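Local structure of membrane protein, putative (Geobacter sulfurreducens PCA, 2QYB) at residues P121-L126 and Q154-V159; L42-E45 and L49-R52; S55-A60 and F129-V134. The protein is of unproven function; the whole protein may combine membrane transport with phosphatase activity, and the piece described here is its GAF domain, which forms a two-chain assembly in the crystal. One frame throughout, in Å; residues are numbered along the deposited sequence.

How the interactions relate
All three contacts lie in one GAF domain and are tied to its five-stranded antiparallel sheet, ordered 49-56, 37-43, 124-130, 109-115, 85-87. Interaction 2, the hairpin 42-45/49-52, closes first along the chain. The segments of interactions 1 and 3 then alternate, and both contacts use strand 124-130. Interactions 1 and 2 have centres about 10 Å apart and touch directly, Phe-123 O approaching Val-43 N at 2.9 Å as a probable hydrogen bond. Interaction 3 lies across the chain's centre from interaction 1, about 23 Å between contact centres, and about 20 Å from interaction 2. Interactions 1 and 3 thus lie near opposite ends of strand 124-130; interactions 1 and 2 meet the second subunit, whereas no other chain of the assembly touches interaction 3.

Interaction 1 of 3, residues P121-L126 and Q154-V159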
# COMPACT_ATOMS: atom_id res chain seq x y z
N PRO A 121 -23.46 -10.01 -7.77
CA PRO A 121 -23.59 -9.04 -6.72
C PRO A 121 -22.22 -8.42 -6.43
O PRO A 121 -21.22 -9.11 -6.46
CB PRO A 121 -24.12 -9.84 -5.52
CG PRO A 121 -24.30 -11.28 -5.97
CD PRO A 121 -23.66 -11.41 -7.30
N PRO A 122 -22.18 -7.11 -6.18
CA PRO A 122 -20.96 -6.42 -5.90
C PRO A 122 -20.30 -6.96 -4.65
O PRO A 122 -21.01 -7.37 -3.71
CB PRO A 122 -21.40 -4.96 -5.70
CG PRO A 122 -22.80 -5.03 -5.32
CD PRO A 122 -23.34 -6.20 -6.13
N PHE A 123 -18.98 -6.97 -4.68
CA PHE A 123 -18.19 -7.37 -3.53
C PHE A 123 -17.25 -6.29 -2.99
O PHE A 123 -16.44 -6.56 -2.09
CB PHE A 123 -17.46 -8.69 -3.79
CG PHE A 123 -16.58 -8.70 -5.01
CD1 PHE A 123 -16.94 -9.44 -6.12
CD2 PHE A 123 -15.38 -8.04 -5.02
CE1 PHE A 123 -16.13 -9.50 -7.24
CE2 PHE A 123 -14.57 -8.10 -6.14
CZ PHE A 123 -14.95 -8.81 -7.24
N GLY A 124 -17.42 -5.07 -3.51
CA GLY A 124 -16.71 -3.89 -3.08
C GLY A 124 -17.18 -2.60 -3.74
O GLY A 124 -18.09 -2.60 -4.57
N ILE A 125 -16.56 -1.49 -3.33
CA ILE A 125 -16.77 -0.15 -3.89
C ILE A 125 -15.43 0.53 -4.26
O ILE A 125 -14.48 0.51 -3.53
CB ILE A 125 -17.53 0.74 -2.89
CG1 ILE A 125 -18.96 0.18 -2.68
CG2 ILE A 125 -17.65 2.15 -3.40
CD1 ILE A 125 -19.90 0.23 -3.95
N LEU A 126 -15.38 1.11 -5.44
CA LEU A 126 -14.34 2.00 -5.83
C LEU A 126 -14.88 3.41 -5.60
O LEU A 126 -15.84 3.77 -6.24
CB LEU A 126 -13.98 1.77 -7.32
CG LEU A 126 -13.12 2.85 -7.97
CD1 LEU A 126 -11.75 2.95 -7.22
CD2 LEU A 126 -12.97 2.68 -9.55
N GLN A 154 -12.47 -8.52 -11.64
CA GLN A 154 -11.90 -9.70 -12.22
C GLN A 154 -10.71 -10.20 -11.41
O GLN A 154 -10.62 -11.40 -11.10
CB GLN A 154 -11.46 -9.46 -13.65
CG GLN A 154 -11.08 -10.72 -14.36
CD GLN A 154 -12.21 -11.72 -14.38
OE1 GLN A 154 -12.97 -11.78 -15.35
NE2 GLN A 154 -12.36 -12.51 -13.29
N ALA A 155 -9.81 -9.27 -11.07
CA ALA A 155 -8.58 -9.60 -10.36
C ALA A 155 -8.86 -10.20 -8.98
O ALA A 155 -8.16 -11.11 -8.54
CB ALA A 155 -7.71 -8.37 -10.24
N VAL A 156 -9.87 -9.68 -8.28
CA VAL A 156 -10.24 -10.22 -6.95
C VAL A 156 -10.73 -11.67 -7.05
O VAL A 156 -10.22 -12.58 -6.35
CB VAL A 156 -11.33 -9.35 -6.29
CG1 VAL A 156 -11.89 -10.03 -5.06
CG2 VAL A 156 -10.76 -7.97 -5.94
N LYS A 157 -11.72 -11.87 -7.90
CA LYS A 157 -12.25 -13.19 -8.21
C LYS A 157 -11.13 -14.19 -8.55
O LYS A 157 -11.18 -15.33 -8.08
CB LYS A 157 -13.29 -13.12 -9.34
CG LYS A 157 -14.75 -13.28 -8.84
CD LYS A 157 -15.83 -13.19 -9.99
CE LYS A 157 -15.98 -14.46 -10.84
NZ LYS A 157 -16.38 -14.07 -12.20
N ILE A 158 -10.13 -13.78 -9.34
CA ILE A 158 -8.96 -14.64 -9.60
C ILE A 158 -8.47 -15.24 -8.27
O ILE A 158 -8.24 -16.43 -8.18
CB ILE A 158 -7.77 -13.89 -10.34
CG1 ILE A 158 -8.04 -13.77 -11.86
CG2 ILE A 158 -6.42 -14.65 -10.17
CD1 ILE A 158 -7.57 -12.43 -12.48
N VAL A 159 -8.31 -14.42 -7.24
CA VAL A 159 -7.99 -14.91 -5.91
C VAL A 159 -9.31 -15.33 -5.26
O VAL A 159 -9.42 -16.43 -4.72
CB VAL A 159 -7.32 -13.82 -5.03
CG1 VAL A 159 -6.80 -14.45 -3.75
CG2 VAL A 159 -6.21 -13.10 -5.79
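A single aromatic ring carries this contact: Phe-123 reaches from the segment 121-126 to helix 139-158, where it meets Val-156 and, more loosely, Lys-157. The two backbones stay well apart, with 9.1 Å between Phe-123 CA and Val-156 CA, the nearest such pair, so the side chains alone bridge the gap. They come from opposite directions. The CE2 side of the ring does the touching, CE2 lying 3.5 Å from Val-156 CG1 and equally close to Val-156 CB. Phe-123 CZ is 3.8 Å from the same CB, and the valine's other methyl, CG2, is also 3.8 Å from Phe-123 CE2. Val-156 therefore presents its whole branch point to this side, in an oblique approach. On another part of the ring, CE1 lies 4.3 Å from Lys-157 CG, the lysine using its aliphatic stem while its amine leads away.

With chi1 at 55°, the phenylalanine's CG sits between the backbone N and the carbonyl carbon, and the ring projects toward the helix. Its backbone belongs to a classic beta bulge, in which Phe-123 and Gly-124 both face Ile-115 of strand 109-115. The helix is a partner in the assembly too: Val-156 also packs on Met-12 of the second subunit, and the backbone oxygen of Ile-158 accepts from Arg-14 of its own chain.

With 140 Å² buried in total and only carbon atoms meeting, the attraction is dispersive and hydrophobic; it joins the bulge to the C-terminal turns of helix 139-158 without imposing the directional geometry of a polar bond.

Interaction 2 of 3, residues L42-E45 and L49-R52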
# COMPACT_ATOMS: atom_id res chain seq x y z
N LEU A 42 -13.40 -3.71 0.05
CA LEU A 42 -13.92 -5.05 -0.23
C LEU A 42 -14.68 -5.56 0.98
O LEU A 42 -14.32 -5.27 2.12
CB LEU A 42 -12.79 -6.01 -0.61
CG LEU A 42 -11.96 -5.62 -1.84
CD1 LEU A 42 -10.74 -6.58 -2.18
CD2 LEU A 42 -12.86 -5.42 -3.05
N VAL A 43 -15.74 -6.30 0.74
CA VAL A 43 -16.47 -6.88 1.83
C VAL A 43 -15.61 -7.94 2.48
O VAL A 43 -14.95 -8.71 1.80
CB VAL A 43 -17.83 -7.47 1.39
CG1 VAL A 43 -18.58 -7.92 2.63
CG2 VAL A 43 -18.67 -6.43 0.69
N ASP A 44 -15.60 -7.96 3.82
CA ASP A 44 -14.95 -9.03 4.56
C ASP A 44 -16.01 -10.10 4.83
O ASP A 44 -17.17 -9.92 4.48
CB ASP A 44 -14.27 -8.50 5.84
CG ASP A 44 -15.27 -7.99 6.88
OD1 ASP A 44 -16.50 -8.17 6.67
OD2 ASP A 44 -14.83 -7.43 7.91
N GLU A 45 -15.59 -11.21 5.43
CA GLU A 45 -16.50 -12.30 5.84
C GLU A 45 -17.77 -11.80 6.56
O GLU A 45 -18.86 -12.28 6.29
CB GLU A 45 -15.79 -13.33 6.77
CG GLU A 45 -14.22 -13.34 6.73
CD GLU A 45 -13.59 -12.26 7.65
OE1 GLU A 45 -13.87 -12.27 8.88
OE2 GLU A 45 -12.82 -11.42 7.14
N LEU A 49 -17.49 -3.34 4.56
CA LEU A 49 -16.64 -2.78 3.49
C LEU A 49 -15.34 -2.23 4.08
O LEU A 49 -15.30 -1.12 4.64
CB LEU A 49 -17.37 -1.69 2.70
CG LEU A 49 -18.39 -2.15 1.66
CD1 LEU A 49 -19.17 -0.95 1.15
CD2 LEU A 49 -17.71 -2.89 0.48
N ARG A 50 -14.29 -3.04 3.97
CA ARG A 50 -13.01 -2.74 4.53
C ARG A 50 -12.14 -2.05 3.48
O ARG A 50 -12.03 -2.53 2.35
CB ARG A 50 -12.32 -4.04 4.96
CG ARG A 50 -13.02 -4.84 6.08
CD ARG A 50 -12.72 -4.34 7.49
NE ARG A 50 -11.33 -3.90 7.65
CZ ARG A 50 -10.30 -4.64 8.09
NH1 ARG A 50 -9.08 -4.08 8.14
NH2 ARG A 50 -10.43 -5.91 8.46
N VAL A 51 -11.49 -0.96 3.89
CA VAL A 51 -10.43 -0.34 3.08
C VAL A 51 -9.24 -1.28 2.85
O VAL A 51 -8.56 -1.74 3.80
CB VAL A 51 -9.88 0.94 3.71
CG1 VAL A 51 -8.77 1.50 2.82
CG2 VAL A 51 -11.02 1.95 3.94
N ARG A 52 -9.04 -1.61 1.56
CA ARG A 52 -7.97 -2.53 1.15
C ARG A 52 -6.92 -1.87 0.25
O ARG A 52 -5.87 -2.41 0.08
CB ARG A 52 -8.58 -3.74 0.45
CG ARG A 52 -9.52 -4.57 1.33
CD ARG A 52 -8.93 -4.83 2.73
NE ARG A 52 -9.57 -5.92 3.42
CZ ARG A 52 -9.18 -6.40 4.59
NH1 ARG A 52 -8.13 -5.89 5.19
NH2 ARG A 52 -9.84 -7.41 5.15
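Leu-42 pairs with Arg-50 through two backbone hydrogen bonds, its N donating to Arg-50 O and Arg-50 N donating to Leu-42 O, both at 2.9 Å. The residues form an antiparallel hydrogen-bonded pair. On the face carrying these two side chains, Leu-42 CB and CG each lie 4.1 Å from Arg-52 CG, so the leucine packs against the arginine's aliphatic stem.

Val-43 is matched with Leu-49 in a non-hydrogen-bonded pair, their CA atoms 4.4 Å apart. Its CG2 methyl meets Leu-49 CD2 at 3.7 Å on the other face of the sheet, where both side chains also touch Phe-79 of helix 74-81.

Asp-44 has left the strand. A chi1 of 66° turns its carboxylate toward Arg-50, yet OD2 meets the methylene CG, at 3.7 Å, and remains 4.7 Å from Arg-50 NH2. The carboxylate and guanidinium planes stand 80° apart, and the aspartate's OD1 instead accepts from Val-48 N within the turn. Arg-50, bent at chi2 and chi3, directs NE into a salt bridge with Asp-66. Arg-52 NH1 lies 3.5 Å above one face of the Arg-50 guanidinium, toward its rim; Asp-17 of the second subunit forms a salt bridge with Arg-52 NH1 and probably offsets the likeness of charge.

Alternation of hydrogen-bonded and non-hydrogen-bonded pairs shows antiparallel pairing, and the short connection between the strands makes it a beta hairpin, of strands 37-43 and 49-56 in the antiparallel sheet of the GAF domain.

Interaction 3 of 3, residues S55-A60 and F129-V134; sequences SGKGIA and FSRTIV
Hydrogen bonding joins Lys-57 and Arg-131, with one backbone carbonyl serving both terminal nitrogens of a guanidinium. Arg-131 NH2 donates to Lys-57 O at 2.8 Å with an N-H...O angle of 144°, whereas NH1 makes a weak bond to the same oxygen at 3.0 Å and 133°. The oxygen sits at the guanidinium edge, close to its plane, so the fork is nearly flat on the arginine side. Seen from the carbonyl, however, NH2 stands 41° out of plane and does not lie on a lone pair. The arginine chain is extended at chi2 and bends at chi3, which turns the guanidinium to this position.

Packing supplements the fork. Lys-57 CG lies 3.6 Å from Arg-131 NH2, while Gly-58 CA sits more loosely, 4.3 Å from Arg-131 NH1 and oblique to the guanidinium.

As for charge, Lys-57 NZ and Arg-131 NH2, of like sign, stay 5.7 Å apart, not in contact; the carbonyl oxygen's partial negative charge probably helps the arginine stay here.

Within 129-134, Ser-130 OG accepts from Thr-132 N and Ile-133 N, each at 2.9 Å, an ST turn and ST motif shaping the backbone just beyond the strand. Asp-36 accepts from Arg-131 N and hydrogen-bonds Thr-132 OG1. The contact thus links the loops following strands 49-56 and 124-130, which flank strand 37-43 in the sheet, while Ser-55 packs against helix 10-32.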
# COMPACT_ATOMS: atom_id res chain seq x y z
N SER A 55 -5.04 5.53 -2.90
CA SER A 55 -3.95 6.35 -3.44
C SER A 55 -4.33 7.82 -3.21
O SER A 55 -5.47 8.12 -3.12
CB SER A 55 -3.69 6.05 -4.93
OG SER A 55 -2.58 6.79 -5.45
N GLY A 56 -3.34 8.70 -3.09
CA GLY A 56 -3.59 10.08 -2.74
C GLY A 56 -3.65 10.28 -1.22
O GLY A 56 -3.52 9.34 -0.43
N LYS A 57 -3.89 11.52 -0.82
CA LYS A 57 -3.93 11.87 0.60
C LYS A 57 -5.36 12.16 1.04
O LYS A 57 -6.16 12.54 0.24
CB LYS A 57 -2.97 13.04 0.90
CG LYS A 57 -2.83 14.11 -0.22
CD LYS A 57 -1.86 15.22 0.17
CE LYS A 57 -2.34 16.59 -0.33
NZ LYS A 57 -1.20 17.49 -0.69
N GLY A 58 -5.65 11.94 2.32
CA GLY A 58 -7.00 12.02 2.88
C GLY A 58 -7.53 10.73 3.53
O GLY A 58 -8.60 10.74 4.13
N ILE A 59 -6.80 9.62 3.42
CA ILE A 59 -7.29 8.36 4.03
C ILE A 59 -7.44 8.43 5.58
O ILE A 59 -8.22 7.66 6.17
CB ILE A 59 -6.39 7.14 3.68
CG1 ILE A 59 -7.25 5.86 3.50
CG2 ILE A 59 -5.21 6.96 4.74
CD1 ILE A 59 -8.24 5.90 2.36
N ALA A 60 -6.69 9.33 6.22
CA ALA A 60 -6.74 9.48 7.67
C ALA A 60 -7.93 10.38 8.11
O ALA A 60 -8.11 10.60 9.32
CB ALA A 60 -5.39 10.03 8.19
N PHE A 129 -12.43 10.84 -5.43
CA PHE A 129 -12.67 12.20 -4.95
C PHE A 129 -11.72 13.17 -5.62
O PHE A 129 -10.56 12.89 -5.74
CB PHE A 129 -12.41 12.25 -3.44
CG PHE A 129 -13.16 11.22 -2.67
CD1 PHE A 129 -14.39 11.56 -2.03
CD2 PHE A 129 -12.65 9.91 -2.54
CE1 PHE A 129 -15.09 10.63 -1.31
CE2 PHE A 129 -13.34 8.99 -1.83
CZ PHE A 129 -14.57 9.33 -1.21
N SER A 130 -12.23 14.29 -6.08
CA SER A 130 -11.39 15.40 -6.51
C SER A 130 -11.54 16.58 -5.51
O SER A 130 -12.63 17.00 -5.22
CB SER A 130 -11.80 15.85 -7.91
OG SER A 130 -11.13 17.03 -8.29
N ARG A 131 -10.41 17.05 -4.98
CA ARG A 131 -10.31 18.36 -4.33
C ARG A 131 -9.96 19.47 -5.34
O ARG A 131 -9.64 20.61 -4.95
CB ARG A 131 -9.26 18.31 -3.20
CG ARG A 131 -9.71 17.42 -2.06
CD ARG A 131 -8.76 17.42 -0.91
NE ARG A 131 -7.58 16.65 -1.26
CZ ARG A 131 -7.35 15.38 -0.94
NH1 ARG A 131 -8.23 14.69 -0.20
NH2 ARG A 131 -6.20 14.80 -1.34
N THR A 132 -10.07 19.15 -6.63
CA THR A 132 -9.44 19.96 -7.71
C THR A 132 -10.54 20.59 -8.61
O THR A 132 -10.46 21.77 -8.90
CB THR A 132 -8.41 19.11 -8.59
OG1 THR A 132 -7.47 18.39 -7.75
CG2 THR A 132 -7.63 20.00 -9.61
N ILE A 133 -11.54 19.79 -8.98
CA ILE A 133 -12.55 20.23 -9.95
C ILE A 133 -13.97 19.73 -9.63
O ILE A 133 -14.14 18.72 -8.95
CB ILE A 133 -12.18 19.82 -11.38
CG1 ILE A 133 -12.30 21.01 -12.33
CG2 ILE A 133 -13.06 18.67 -11.85
CD1 ILE A 133 -12.83 22.27 -11.67
N VAL A 134 -14.97 20.45 -10.13
CA VAL A 134 -16.34 19.99 -10.17
C VAL A 134 -16.61 19.51 -11.59
O VAL A 134 -15.83 19.83 -12.49
CB VAL A 134 -17.35 21.13 -9.76
CG1 VAL A 134 -17.06 21.64 -8.32
CG2 VAL A 134 -17.38 22.28 -10.78